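Local coordinates for protease Do-like 2, chloroplastic (Arabidopsis thaliana, PDB 4FLN), which is a thylakoid serine protease of the Deg family that makes the primary cut in the photodamaged D1 protein of plant photosystem II, at the interface of chains A and B. Residues are numbered along the deposited sequence; one frame, centred on the assembly and turned at random. Chains: chain A/B, Protease Do-like 2, chloroplastic.

The interface of chains A and B. Residues chain A 398-399, 401-402, 406; chain B 398-399, 401-402.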
ATOM      1  N   LEU A 398      -8.684 -24.736  -2.700  1.00 60.95           N
ATOM      2  CA  LEU A 398     -10.045 -24.640  -2.208  1.00 48.04           C
ATOM      3  C   LEU A 398     -10.600 -25.915  -1.581  1.00 55.94           C
ATOM      4  O   LEU A 398     -11.183 -25.860  -0.498  1.00 60.52           O
ATOM      5  CB  LEU A 398     -10.970 -24.195  -3.331  1.00 51.58           C
ATOM      6  CG  LEU A 398     -11.509 -22.781  -3.171  1.00 57.38           C
ATOM      7  CD1 LEU A 398     -10.448 -21.901  -2.514  1.00 55.31           C
ATOM      8  CD2 LEU A 398     -11.959 -22.229  -4.527  1.00 52.34           C
ATOM      9  N   LYS A 399     -10.449 -27.052  -2.260  1.00 50.69           N
ATOM     10  CA  LYS A 399     -11.044 -28.294  -1.768  1.00 48.92           C
ATOM     11  C   LYS A 399     -10.462 -28.722  -0.416  1.00 51.97           C
ATOM     12  O   LYS A 399     -11.200 -29.090   0.501  1.00 61.16           O
ATOM     13  CB  LYS A 399     -10.913 -29.408  -2.795  1.00 46.79           C
ATOM     14  N   LEU A 401      -8.720 -26.805   1.873  1.00 45.83           N
ATOM     15  CA  LEU A 401      -9.071 -25.816   2.876  1.00 47.44           C
ATOM     16  C   LEU A 401     -10.495 -26.035   3.390  1.00 57.23           C
ATOM     17  O   LEU A 401     -10.753 -25.916   4.586  1.00 60.48           O
ATOM     18  CB  LEU A 401      -8.911 -24.402   2.319  1.00 50.48           C
ATOM     19  CG  LEU A 401      -8.563 -23.331   3.359  1.00 63.69           C
ATOM     20  CD1 LEU A 401      -9.785 -22.855   4.131  1.00 69.39           C
ATOM     21  CD2 LEU A 401      -7.512 -23.862   4.314  1.00 65.45           C
ATOM     22  N   THR A 402     -11.418 -26.373   2.498  1.00 49.79           N
ATOM     23  CA  THR A 402     -12.801 -26.536   2.911  1.00 59.90           C
ATOM     24  C   THR A 402     -13.003 -27.819   3.709  1.00 62.18           C
ATOM     25  O   THR A 402     -13.721 -27.829   4.712  1.00 61.13           O
ATOM     26  CB  THR A 402     -13.777 -26.475   1.722  1.00 67.60           C
ATOM     27  OG1 THR A 402     -13.433 -27.482   0.766  1.00 84.34           O
ATOM     28  CG2 THR A 402     -13.723 -25.109   1.065  1.00 51.70           C
ATOM     29  N   TYR A 406     -14.688 -28.004   7.449  1.00 55.10           N
ATOM     30  CA  TYR A 406     -16.029 -28.584   7.462  1.00 61.98           C
ATOM     31  C   TYR A 406     -16.108 -30.049   7.868  1.00 71.45           C
ATOM     32  O   TYR A 406     -16.772 -30.397   8.839  1.00 87.26           O
ATOM     33  CB  TYR A 406     -16.738 -28.349   6.124  1.00 67.21           C
ATOM     34  CG  TYR A 406     -16.979 -26.886   5.830  1.00 74.38           C
ATOM     35  CD1 TYR A 406     -17.127 -26.436   4.528  1.00 84.67           C
ATOM     36  CD2 TYR A 406     -17.054 -25.956   6.858  1.00 72.51           C
ATOM     37  CE1 TYR A 406     -17.343 -25.099   4.254  1.00 89.58           C
ATOM     38  CE2 TYR A 406     -17.265 -24.617   6.598  1.00 81.70           C
ATOM     39  CZ  TYR A 406     -17.409 -24.194   5.291  1.00 92.73           C
ATOM     40  OH  TYR A 406     -17.625 -22.862   5.014  1.00100.39           O
TER
ATOM     41  N   LEU B 398     -16.339 -20.455   1.496  1.00 65.58           N
ATOM     42  CA  LEU B 398     -15.661 -21.668   1.057  1.00 57.51           C
ATOM     43  C   LEU B 398     -16.583 -22.712   0.430  1.00 56.71           C
ATOM     44  O   LEU B 398     -16.409 -23.080  -0.731  1.00 58.14           O
ATOM     45  CB  LEU B 398     -14.892 -22.281   2.223  1.00 57.19           C
ATOM     46  CG  LEU B 398     -13.401 -21.961   2.262  1.00 61.06           C
ATOM     47  CD1 LEU B 398     -13.122 -20.571   1.696  1.00 39.20           C
ATOM     48  CD2 LEU B 398     -12.886 -22.106   3.690  1.00 69.91           C
ATOM     49  N   LYS B 399     -17.543 -23.206   1.206  1.00 52.37           N
ATOM     50  CA  LYS B 399     -18.393 -24.294   0.748  1.00 57.51           C
ATOM     51  C   LYS B 399     -18.952 -24.013  -0.648  1.00 61.33           C
ATOM     52  O   LYS B 399     -18.797 -24.822  -1.565  1.00 56.50           O
ATOM     53  CB  LYS B 399     -19.515 -24.534   1.739  1.00 61.28           C
ATOM     54  N   LEU B 401     -18.047 -21.622  -2.852  1.00 53.12           N
ATOM     55  CA  LEU B 401     -17.021 -21.264  -3.834  1.00 52.05           C
ATOM     56  C   LEU B 401     -16.426 -22.504  -4.474  1.00 60.73           C
ATOM     57  O   LEU B 401     -16.245 -22.563  -5.691  1.00 65.66           O
ATOM     58  CB  LEU B 401     -15.901 -20.459  -3.185  1.00 48.10           C
ATOM     59  CG  LEU B 401     -15.450 -19.195  -3.916  1.00 57.81           C
ATOM     60  CD1 LEU B 401     -14.027 -18.865  -3.529  1.00 60.78           C
ATOM     61  CD2 LEU B 401     -15.553 -19.363  -5.412  1.00 63.82           C
ATOM     62  N   THR B 402     -16.118 -23.496  -3.649  1.00 57.75           N
ATOM     63  CA  THR B 402     -15.616 -24.752  -4.168  1.00 63.54           C
ATOM     64  C   THR B 402     -16.641 -25.378  -5.123  1.00 76.72           C
ATOM     65  O   THR B 402     -16.298 -25.740  -6.252  1.00 86.47           O
ATOM     66  CB  THR B 402     -15.218 -25.725  -3.038  1.00 60.17           C
ATOM     67  OG1 THR B 402     -16.359 -26.000  -2.223  1.00 78.63           O
ATOM     68  CG2 THR B 402     -14.136 -25.110  -2.172  1.00 45.39           C
TER
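A:Thr402 and B:Thr402 meet in an apolar helix-to-helix patch of the A-B interface, where helix 398-406 of each chain packs on its copy about a two-fold axis and joins two subunits of the Deg2 hexamer, the resting state of the protease. The evidence for the apolar character of this patch is that no nitrogen or oxygen of its residues on one chain comes within bonding reach of the other side. The two threonine side chains point tip to tip, A:Thr402 CG2 lying 3.3 Å from B:Thr402 CG2. In A:Thr402 the methyl stands anti to the carbonyl carbon while OG1 (chi1 58°) turns back to its own helix, where it hydrogen-bonds A:Leu398 O at 3.0 Å and A:Lys399 O at 2.8 Å. The second bond reaches its acceptor from above the carbonyl plane, 39° out of it. These bonds are likely to hold the rotation that presents the methyl to chain B, and B:Thr402 OG1 likewise bonds B:Lys399 O at 2.8 Å. The A:Thr402 methyl also lies 3.3 Å from B:Leu398 CB, and B:Thr402 CG2 lies 3.5 Å from A:Leu398 CB. A serine in place of A:Thr402 would probably open a gap between B:Thr402 and B:Leu398, since the methyl touching both would be gone. Towards the helix end, the A:Tyr406 ring turns its edge to the backbone of B:Lys399, whose N lies in the ring plane, and A:Tyr406 CE1 comes 3.4 Å from B:Lys399 CB.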